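Local coordinates for Xaa-Pro dipeptidase (Pyrococcus horikoshii, PDB 1WY2), which probably hydrolyses dipeptides that carry a C-terminal proline after a nonpolar residue, using two metal ions per subunit, at residues 123-128 and 290-295; 133-138 and 218-223; 140-145 and 174-179. One frame throughout, in Å; residues are numbered along the deposited sequence.

Contact 1: 123-128 and 290-295. With CAC (cacodylate ion), chain C.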
loop_
_atom_site.group_PDB
_atom_site.type_symbol
_atom_site.label_atom_id
_atom_site.label_comp_id
_atom_site.label_asym_id
_atom_site.label_seq_id
_atom_site.Cartn_x
_atom_site.Cartn_y
_atom_site.Cartn_z
ATOM N N ASP A 123 20.361 -0.780 10.694
ATOM C CA ASP A 123 21.608 -1.525 10.765
ATOM C C ASP A 123 21.418 -3.022 10.537
ATOM O O ASP A 123 22.295 -3.680 9.980
ATOM C CB ASP A 123 22.307 -1.263 12.105
ATOM C CG ASP A 123 22.937 0.125 12.175
ATOM O OD1 ASP A 123 22.859 0.875 11.176
ATOM O OD2 ASP A 123 23.512 0.470 13.228
ATOM N N MET A 124 20.278 -3.558 10.961
ATOM C CA MET A 124 20.000 -4.975 10.761
ATOM C C MET A 124 19.516 -5.275 9.344
ATOM O O MET A 124 20.102 -6.099 8.643
ATOM C CB MET A 124 18.945 -5.469 11.753
ATOM C CG MET A 124 19.401 -5.502 13.203
ATOM S SD MET A 124 18.206 -6.368 14.245
ATOM C CE MET A 124 16.877 -5.158 14.298
ATOM N N ARG A 125 18.460 -4.590 8.915
ATOM C CA ARG A 125 17.881 -4.839 7.597
ATOM C C ARG A 125 18.728 -4.458 6.384
ATOM O O ARG A 125 18.578 -5.054 5.320
ATOM C CB ARG A 125 16.508 -4.164 7.496
ATOM C CG ARG A 125 15.402 -4.902 8.261
ATOM C CD ARG A 125 14.076 -4.148 8.211
ATOM N NE ARG A 125 13.627 -3.923 6.840
ATOM C CZ ARG A 125 12.689 -3.045 6.497
ATOM N NH1 ARG A 125 12.091 -2.308 7.424
ATOM N NH2 ARG A 125 12.364 -2.889 5.220
ATOM N N ILE A 126 19.618 -3.486 6.549
ATOM C CA ILE A 126 20.461 -3.020 5.448
ATOM C C ILE A 126 21.473 -4.057 4.948
ATOM O O ILE A 126 21.956 -3.965 3.820
ATOM C CB ILE A 126 21.193 -1.714 5.841
ATOM C CG1 ILE A 126 21.640 -0.967 4.578
ATOM C CG2 ILE A 126 22.372 -2.027 6.752
ATOM C CD1 ILE A 126 22.105 0.460 4.836
ATOM N N ILE A 127 21.795 -5.034 5.792
ATOM C CA ILE A 127 22.720 -6.100 5.417
ATOM C C ILE A 127 21.904 -7.383 5.293
ATOM O O ILE A 127 21.350 -7.869 6.278
ATOM C CB ILE A 127 23.816 -6.309 6.484
ATOM C CG1 ILE A 127 24.569 -4.996 6.725
ATOM C CG2 ILE A 127 24.770 -7.422 6.039
ATOM C CD1 ILE A 127 25.209 -4.393 5.485
ATOM N N LYS A 128 21.820 -7.925 4.081
ATOM C CA LYS A 128 21.052 -9.142 3.847
ATOM C C LYS A 128 21.855 -10.409 4.128
ATOM O O LYS A 128 23.053 -10.478 3.843
ATOM C CB LYS A 128 20.537 -9.186 2.398
ATOM C CG LYS A 128 19.233 -8.425 2.146
ATOM C CD LYS A 128 19.376 -6.931 2.398
ATOM C CE LYS A 128 18.067 -6.198 2.118
ATOM N NZ LYS A 128 18.122 -4.759 2.547
ATOM N N GLY A 290 14.464 -4.806 -0.181
ATOM C CA GLY A 290 14.408 -5.899 0.779
ATOM C C GLY A 290 12.964 -6.231 1.091
ATOM O O GLY A 290 12.197 -6.561 0.190
ATOM N N LEU A 291 12.589 -6.157 2.364
ATOM C CA LEU A 291 11.210 -6.420 2.756
ATOM C C LEU A 291 10.302 -5.346 2.152
ATOM O O LEU A 291 9.091 -5.534 2.042
ATOM C CB LEU A 291 11.079 -6.436 4.279
ATOM C CG LEU A 291 11.688 -7.664 4.956
ATOM C CD1 LEU A 291 11.669 -7.460 6.464
ATOM C CD2 LEU A 291 10.907 -8.917 4.565
ATOM N N GLU A 292 10.899 -4.216 1.782
ATOM C CA GLU A 292 10.175 -3.120 1.139
ATOM C C GLU A 292 10.900 -2.807 -0.168
ATOM O O GLU A 292 12.110 -2.999 -0.264
ATOM C CB GLU A 292 10.146 -1.886 2.045
ATOM C CG GLU A 292 9.240 -2.064 3.256
ATOM C CD GLU A 292 9.381 -0.948 4.269
ATOM O OE1 GLU A 292 10.441 -0.877 4.917
ATOM O OE2 GLU A 292 8.436 -0.145 4.418
ATOM N N VAL A 293 10.176 -2.338 -1.179
ATOM C CA VAL A 293 10.825 -2.043 -2.449
ATOM C C VAL A 293 11.736 -0.820 -2.335
ATOM O O VAL A 293 12.726 -0.713 -3.054
ATOM C CB VAL A 293 9.790 -1.852 -3.587
ATOM C CG1 VAL A 293 9.115 -0.512 -3.467
ATOM C CG2 VAL A 293 10.477 -2.009 -4.940
ATOM N N HIS A 294 11.398 0.094 -1.426
ATOM C CA HIS A 294 12.208 1.283 -1.176
ATOM C C HIS A 294 12.695 1.265 0.271
ATOM O O HIS A 294 11.907 1.478 1.195
ATOM C CB HIS A 294 11.403 2.572 -1.378
ATOM C CG HIS A 294 11.034 2.846 -2.799
ATOM N ND1 HIS A 294 9.732 2.809 -3.248
ATOM C CD2 HIS A 294 11.793 3.177 -3.870
ATOM C CE1 HIS A 294 9.706 3.106 -4.535
ATOM N NE2 HIS A 294 10.943 3.332 -4.936
ATOM N N GLU A 295 13.981 0.996 0.472
ATOM C CA GLU A 295 14.548 0.988 1.816
ATOM C C GLU A 295 16.001 1.456 1.813
ATOM O O GLU A 295 16.489 1.957 0.803
ATOM C CB GLU A 295 14.405 -0.395 2.481
ATOM C CG GLU A 295 14.974 -1.592 1.729
ATOM C CD GLU A 295 14.722 -2.901 2.479
ATOM O OE1 GLU A 295 15.696 -3.538 2.934
ATOM O OE2 GLU A 295 13.545 -3.289 2.625
HETATM AS AS CAC C . 10.695 2.263 -8.544
HETATM O O1 CAC C . 12.022 1.686 -9.342
HETATM O O2 CAC C . 11.205 3.545 -7.667
HETATM C C1 CAC C . 9.399 2.889 -9.741
HETATM C C2 CAC C . 10.034 1.018 -7.310
HETATM O O HOH W 1 14.538 -5.490 4.525
#
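R125, on helix 118-125, and K128, three residues on, reach toward two glutamates of the loop 290-295 and build a largely buried salt-bridge network. The R125 chain bends at its third torsion and crosses both glutamates roughly at right angles, so that NH2 is shared between E292 and E295. E292 OE1 lies in the guanidinium plane, 2.8 Å from R125 NH2, and takes a nearly straight bond (165°) on its anti lone pair; NH1 adds a weak bond to the same oxygen. The E292 carboxylate is tilted by 40° against the guanidinium, but that of E295 stands at 77°, and R125 NH2 meets E295 OE2 at 2.9 Å from above the carboxylate plane. E295 OE2 is gripped a second time, by the backbone N of E292, nearly along its C-O axis. K128 approaches E295 tip to tip, NZ resting 2.7 Å from OE1 on the anti lone pair and also binding R125 O at 2.8 Å. A water joins R125 NE, L291 N and E295 OE1. A side chain at G290 would run into E295 OE1 and K128 CE. An alanine at E295 removes the carboxylate paired with K128 and one of the two paired with R125, and would probably loosen the loop by taking the acceptor of the E292 amide. K27 pairs with the other oxygen of E292 and N30 with R125 NH1, Y33 of helix 28-35 packs on R125 and L291, and L291 and V293 lean on Y220 and D223 of strand 220-229, placing the network where the N-terminal domain meets the metallopeptidase domain.

Contact 2: 133-138 and 218-223. With ZN (zinc ion), chain D; ZN (zinc ion), chain E.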
loop_
_atom_site.group_PDB
_atom_site.type_symbol
_atom_site.label_atom_id
_atom_site.label_comp_id
_atom_site.label_asym_id
_atom_site.label_seq_id
_atom_site.Cartn_x
_atom_site.Cartn_y
_atom_site.Cartn_z
ATOM N N ILE A 133 19.188 -13.107 0.538
ATOM C CA ILE A 133 19.684 -12.881 -0.813
ATOM C C ILE A 133 19.090 -13.890 -1.790
ATOM O O ILE A 133 18.709 -13.530 -2.903
ATOM C CB ILE A 133 21.229 -12.943 -0.851
ATOM C CG1 ILE A 133 21.802 -11.736 -0.098
ATOM C CG2 ILE A 133 21.726 -12.957 -2.294
ATOM C CD1 ILE A 133 23.308 -11.790 0.116
ATOM N N LYS A 134 18.999 -15.148 -1.371
ATOM C CA LYS A 134 18.428 -16.184 -2.226
ATOM C C LYS A 134 16.970 -15.877 -2.573
ATOM O O LYS A 134 16.536 -16.096 -3.705
ATOM C CB LYS A 134 18.521 -17.552 -1.543
ATOM C CG LYS A 134 19.943 -18.070 -1.407
ATOM C CD LYS A 134 19.975 -19.413 -0.699
ATOM C CE LYS A 134 21.400 -19.933 -0.571
ATOM N NZ LYS A 134 21.457 -21.244 0.135
ATOM N N ILE A 135 16.216 -15.370 -1.603
ATOM C CA ILE A 135 14.815 -15.037 -1.840
ATOM C C ILE A 135 14.718 -13.847 -2.792
ATOM O O ILE A 135 13.921 -13.857 -3.730
ATOM C CB ILE A 135 14.081 -14.685 -0.528
ATOM C CG1 ILE A 135 14.212 -15.839 0.470
ATOM C CG2 ILE A 135 12.604 -14.422 -0.818
ATOM C CD1 ILE A 135 13.500 -15.594 1.792
ATOM N N ILE A 136 15.531 -12.824 -2.551
ATOM C CA ILE A 136 15.519 -11.644 -3.409
ATOM C C ILE A 136 15.939 -12.025 -4.831
ATOM O O ILE A 136 15.361 -11.547 -5.807
ATOM C CB ILE A 136 16.465 -10.549 -2.867
ATOM C CG1 ILE A 136 15.878 -9.956 -1.584
ATOM C CG2 ILE A 136 16.672 -9.464 -3.919
ATOM C CD1 ILE A 136 16.879 -9.176 -0.750
ATOM N N GLU A 137 16.937 -12.898 -4.951
ATOM C CA GLU A 137 17.395 -13.309 -6.275
ATOM C C GLU A 137 16.278 -14.019 -7.037
ATOM O O GLU A 137 16.128 -13.831 -8.245
ATOM C CB GLU A 137 18.635 -14.208 -6.157
ATOM C CG GLU A 137 19.216 -14.645 -7.498
ATOM C CD GLU A 137 20.728 -14.795 -7.466
ATOM O OE1 GLU A 137 21.263 -15.243 -6.429
ATOM O OE2 GLU A 137 21.380 -14.474 -8.483
ATOM N N LYS A 138 15.483 -14.825 -6.337
ATOM C CA LYS A 138 14.381 -15.527 -6.990
ATOM C C LYS A 138 13.312 -14.526 -7.433
ATOM O O LYS A 138 12.707 -14.680 -8.496
ATOM C CB LYS A 138 13.761 -16.568 -6.050
ATOM C CG LYS A 138 12.818 -17.539 -6.748
ATOM C CD LYS A 138 13.578 -18.396 -7.751
ATOM C CE LYS A 138 12.693 -19.453 -8.393
ATOM N NZ LYS A 138 13.504 -20.313 -9.310
ATOM N N GLN A 218 7.668 -14.262 -1.455
ATOM C CA GLN A 218 7.985 -14.746 -0.125
ATOM C C GLN A 218 8.517 -13.626 0.772
ATOM O O GLN A 218 9.551 -13.762 1.430
ATOM C CB GLN A 218 8.968 -15.920 -0.231
ATOM C CG GLN A 218 8.277 -17.197 -0.724
ATOM C CD GLN A 218 9.230 -18.325 -1.085
ATOM O OE1 GLN A 218 10.231 -18.556 -0.410
ATOM N NE2 GLN A 218 8.904 -19.051 -2.150
ATOM N N HIS A 219 7.780 -12.513 0.761
ATOM C CA HIS A 219 8.060 -11.331 1.574
ATOM C C HIS A 219 9.141 -10.365 1.097
ATOM O O HIS A 219 9.240 -9.249 1.615
ATOM C CB HIS A 219 8.356 -11.763 3.013
ATOM C CG HIS A 219 7.198 -12.432 3.685
ATOM N ND1 HIS A 219 6.075 -11.744 4.091
ATOM C CD2 HIS A 219 6.975 -13.733 3.989
ATOM C CE1 HIS A 219 5.209 -12.593 4.617
ATOM N NE2 HIS A 219 5.731 -13.805 4.567
ATOM N N TYR A 220 9.938 -10.770 0.112
ATOM C CA TYR A 220 10.986 -9.892 -0.394
ATOM C C TYR A 220 10.673 -9.345 -1.776
ATOM O O TYR A 220 9.882 -9.918 -2.518
ATOM C CB TYR A 220 12.342 -10.601 -0.366
ATOM C CG TYR A 220 12.855 -10.734 1.049
ATOM C CD1 TYR A 220 12.332 -11.699 1.908
ATOM C CD2 TYR A 220 13.793 -9.836 1.559
ATOM C CE1 TYR A 220 12.724 -11.766 3.241
ATOM C CE2 TYR A 220 14.194 -9.892 2.900
ATOM C CZ TYR A 220 13.650 -10.863 3.732
ATOM O OH TYR A 220 14.012 -10.925 5.058
ATOM N N ASN A 221 11.304 -8.226 -2.112
ATOM C CA ASN A 221 11.049 -7.553 -3.380
ATOM C C ASN A 221 12.155 -7.598 -4.424
ATOM O O ASN A 221 13.300 -7.935 -4.132
ATOM C CB ASN A 221 10.710 -6.087 -3.092
ATOM C CG ASN A 221 9.424 -5.933 -2.299
ATOM O OD1 ASN A 221 8.336 -5.886 -2.868
ATOM N ND2 ASN A 221 9.544 -5.865 -0.975
ATOM N N SER A 222 11.775 -7.251 -5.653
ATOM C CA SER A 222 12.693 -7.176 -6.787
ATOM C C SER A 222 12.298 -5.904 -7.539
ATOM O O SER A 222 11.186 -5.398 -7.374
ATOM C CB SER A 222 12.559 -8.405 -7.694
ATOM O OG SER A 222 11.221 -8.593 -8.113
ATOM N N ASP A 223 13.196 -5.389 -8.365
ATOM C CA ASP A 223 12.925 -4.145 -9.076
ATOM C C ASP A 223 13.788 -4.111 -10.329
ATOM O O ASP A 223 15.004 -4.286 -10.253
ATOM C CB ASP A 223 13.276 -2.978 -8.145
ATOM C CG ASP A 223 12.704 -1.655 -8.598
ATOM O OD1 ASP A 223 12.129 -1.576 -9.704
ATOM O OD2 ASP A 223 12.842 -0.689 -7.820
HETATM ZN ZN ZN D . 11.995 0.152 -10.723
HETATM ZN ZN ZN E . 13.741 1.178 -8.304
#
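Two successive isoleucines of helix 130-153 close over Y220, and the CA atoms of I136 and Y220 come within 5.7 Å. Packing is tightest here. I135 CG2 rests 3.9 Å from Y220 CB, with I135 CD1 near Y220 CD1, and I136 CG1 sits 3.8 Å from Y220 CD2; both chains cross the tyrosine obliquely, one near each ortho carbon. I136 CG2, anti to its own backbone N, presses on N221 O at 3.7 Å, and that carbonyl is buried without a polar partner in the model. The hydroxyl of Y220 is held by E132 on the same helix. The side-chain contact thins toward Q218, an exposed residue that gives only its CB, 4.0 Å from I135 CG2, besides its backbone O. Q218 and H219 both have left-handed backbone angles, consistent with a type I' turn between the strands 208-217 and 220-229. Past the apolar patch the strand runs inward to D223, whose OD1 binds one zinc at 2.0 Å and whose OD2 binds the other at 2.1 Å. D212, H287, E316 and E330 supply the other protein ligands of the dinuclear centre, the site characteristic of the pita-bread fold of M24 peptidases.

Contact 3: 140-145 and 174-179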
loop_
_atom_site.group_PDB
_atom_site.type_symbol
_atom_site.label_atom_id
_atom_site.label_comp_id
_atom_site.label_asym_id
_atom_site.label_seq_id
_atom_site.Cartn_x
_atom_site.Cartn_y
_atom_site.Cartn_z
ATOM N N CYS A 140 13.882 -11.590 -8.337
ATOM C CA CYS A 140 14.458 -10.931 -9.500
ATOM C C CYS A 140 14.332 -11.826 -10.728
ATOM O O CYS A 140 14.200 -11.337 -11.849
ATOM C CB CYS A 140 15.930 -10.586 -9.246
ATOM S SG CYS A 140 16.185 -9.235 -8.060
ATOM N N GLU A 141 14.374 -13.139 -10.515
ATOM C CA GLU A 141 14.243 -14.088 -11.618
ATOM C C GLU A 141 12.827 -13.966 -12.178
ATOM O O GLU A 141 12.616 -14.012 -13.389
ATOM C CB GLU A 141 14.481 -15.518 -11.122
ATOM C CG GLU A 141 14.551 -16.555 -12.230
ATOM C CD GLU A 141 14.675 -17.970 -11.697
ATOM O OE1 GLU A 141 13.654 -18.528 -11.242
ATOM O OE2 GLU A 141 15.797 -18.520 -11.726
ATOM N N ILE A 142 11.861 -13.813 -11.278
ATOM C CA ILE A 142 10.465 -13.660 -11.663
ATOM C C ILE A 142 10.285 -12.324 -12.389
ATOM O O ILE A 142 9.536 -12.233 -13.365
ATOM C CB ILE A 142 9.539 -13.714 -10.420
ATOM C CG1 ILE A 142 9.573 -15.124 -9.820
ATOM C CG2 ILE A 142 8.110 -13.324 -10.798
ATOM C CD1 ILE A 142 8.768 -15.277 -8.554
ATOM N N ALA A 143 10.983 -11.294 -11.920
ATOM C CA ALA A 143 10.888 -9.976 -12.548
ATOM C C ALA A 143 11.490 -10.036 -13.951
ATOM O O ALA A 143 10.955 -9.440 -14.885
ATOM C CB ALA A 143 11.618 -8.930 -11.701
ATOM N N ASP A 144 12.605 -10.752 -14.095
ATOM C CA ASP A 144 13.245 -10.894 -15.405
ATOM C C ASP A 144 12.274 -11.551 -16.383
ATOM O O ASP A 144 12.151 -11.129 -17.532
ATOM C CB ASP A 144 14.521 -11.747 -15.312
ATOM C CG ASP A 144 15.735 -10.950 -14.863
ATOM O OD1 ASP A 144 15.882 -9.784 -15.294
ATOM O OD2 ASP A 144 16.557 -11.499 -14.097
ATOM N N LYS A 145 11.587 -12.591 -15.924
ATOM C CA LYS A 145 10.625 -13.288 -16.773
ATOM C C LYS A 145 9.494 -12.353 -17.181
ATOM O O LYS A 145 8.994 -12.417 -18.306
ATOM C CB LYS A 145 10.048 -14.505 -16.044
ATOM C CG LYS A 145 11.024 -15.658 -15.906
ATOM C CD LYS A 145 10.392 -16.828 -15.178
ATOM C CE LYS A 145 11.345 -18.011 -15.135
ATOM N NZ LYS A 145 10.738 -19.179 -14.434
ATOM N N ASN A 174 3.924 -17.481 -11.428
ATOM C CA ASN A 174 5.289 -17.951 -11.249
ATOM C C ASN A 174 5.706 -17.931 -9.783
ATOM O O ASN A 174 6.884 -18.095 -9.462
ATOM C CB ASN A 174 6.260 -17.121 -12.088
ATOM C CG ASN A 174 6.355 -17.620 -13.514
ATOM O OD1 ASN A 174 6.866 -18.712 -13.770
ATOM N ND2 ASN A 174 5.857 -16.828 -14.451
ATOM N N GLY A 175 4.736 -17.722 -8.896
ATOM C CA GLY A 175 5.028 -17.732 -7.473
ATOM C C GLY A 175 4.968 -16.425 -6.707
ATOM O O GLY A 175 4.962 -16.435 -5.475
ATOM N N ALA A 176 4.925 -15.299 -7.408
ATOM C CA ALA A 176 4.874 -14.013 -6.726
ATOM C C ALA A 176 3.544 -13.804 -6.004
ATOM O O ALA A 176 2.492 -14.221 -6.488
ATOM C CB ALA A 176 5.111 -12.885 -7.725
ATOM N N GLU A 177 3.599 -13.172 -4.835
ATOM C CA GLU A 177 2.392 -12.882 -4.068
ATOM C C GLU A 177 1.577 -11.879 -4.876
ATOM O O GLU A 177 0.349 -11.972 -4.968
ATOM C CB GLU A 177 2.750 -12.251 -2.722
ATOM C CG GLU A 177 3.598 -13.110 -1.811
ATOM C CD GLU A 177 4.080 -12.340 -0.594
ATOM O OE1 GLU A 177 3.268 -11.588 -0.009
ATOM O OE2 GLU A 177 5.262 -12.488 -0.219
ATOM N N LYS A 178 2.287 -10.915 -5.452
ATOM C CA LYS A 178 1.692 -9.854 -6.251
ATOM C C LYS A 178 2.826 -8.958 -6.741
ATOM O O LYS A 178 3.990 -9.198 -6.417
ATOM C CB LYS A 178 0.716 -9.043 -5.394
ATOM C CG LYS A 178 1.331 -8.469 -4.130
ATOM C CD LYS A 178 0.282 -7.763 -3.283
ATOM C CE LYS A 178 0.876 -7.239 -1.989
ATOM N NZ LYS A 178 -0.155 -6.567 -1.145
ATOM N N PRO A 179 2.509 -7.929 -7.544
ATOM C CA PRO A 179 3.575 -7.043 -8.029
ATOM C C PRO A 179 4.168 -6.276 -6.848
ATOM O O PRO A 179 3.461 -5.975 -5.888
ATOM C CB PRO A 179 2.845 -6.119 -9.006
ATOM C CG PRO A 179 1.679 -6.947 -9.469
ATOM C CD PRO A 179 1.225 -7.602 -8.189
HETATM O O HOH W 2 8.488 -20.175 -16.493
#
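Helix 130-153 passes the end of helix 160-173 with I142 CA 6.7 Å from N174 CA, where the second helix closes in a Schellman motif: G175, at a positive phi of 110°, is the C-prime residue, with A176 N bonded to M171 O and G175 N to K172 O. At these angles any side chain on G175 would be jammed against the carbonyl oxygen of N174, which calls for glycine. I142 is the main contributor from helix 130-153. Its CG1 lies beside the backbone N and the chain runs on extended (chi2 177°), bringing CD1 against the peptide backbone of the turn, 3.5 Å from N174 O and 4.0 Å from A176 N. The CG2 branch instead faces the methyl of A176, with I142 CG2 and A176 CB 4.3 Å apart, a loose apolar touch. One helical turn further on, K145 stretches its chain, extended beyond CG, across N174 obliquely. Its NZ stays 4.0 Å from N174 OD1, and a water spans the gap, accepting from NZ and giving a weak bond to OD1 at 3.5 Å. The side-chain nitrogen of N174 turns back to L170 O on its own helix. I142 also packs on M171 of helix 160-173 and on A215 and Y217 of strand 208-217, while E177 and K178 share backbone hydrogen bonds with L216 of that strand; A176 O and K178 NZ reach R161 and D182 of the second subunit, so the turn lies between the long helix, the sheet and the dimer partner.

Contacts 1 and 2 are buried, whereas contact 3 is only partly so and lies nearer the dimer partner. Their chemistry differs accordingly: contact 1 is a network of buried charges between two domains, contact 2 is mostly apolar, and contact 3 pairs a small aliphatic patch with a water-bridged polar edge. Contacts 2 and 3 share helix 130-153 and the same antiparallel sheet, and E177 of contact 3 bonds to the H219 amide of contact 2. N221 of contact 2 meets G290 of contact 1 through the backbone, 3.0 Å between N221 N and G290 O. Contacts 1 and 3 do not touch, their nearest atoms being about 8 Å apart.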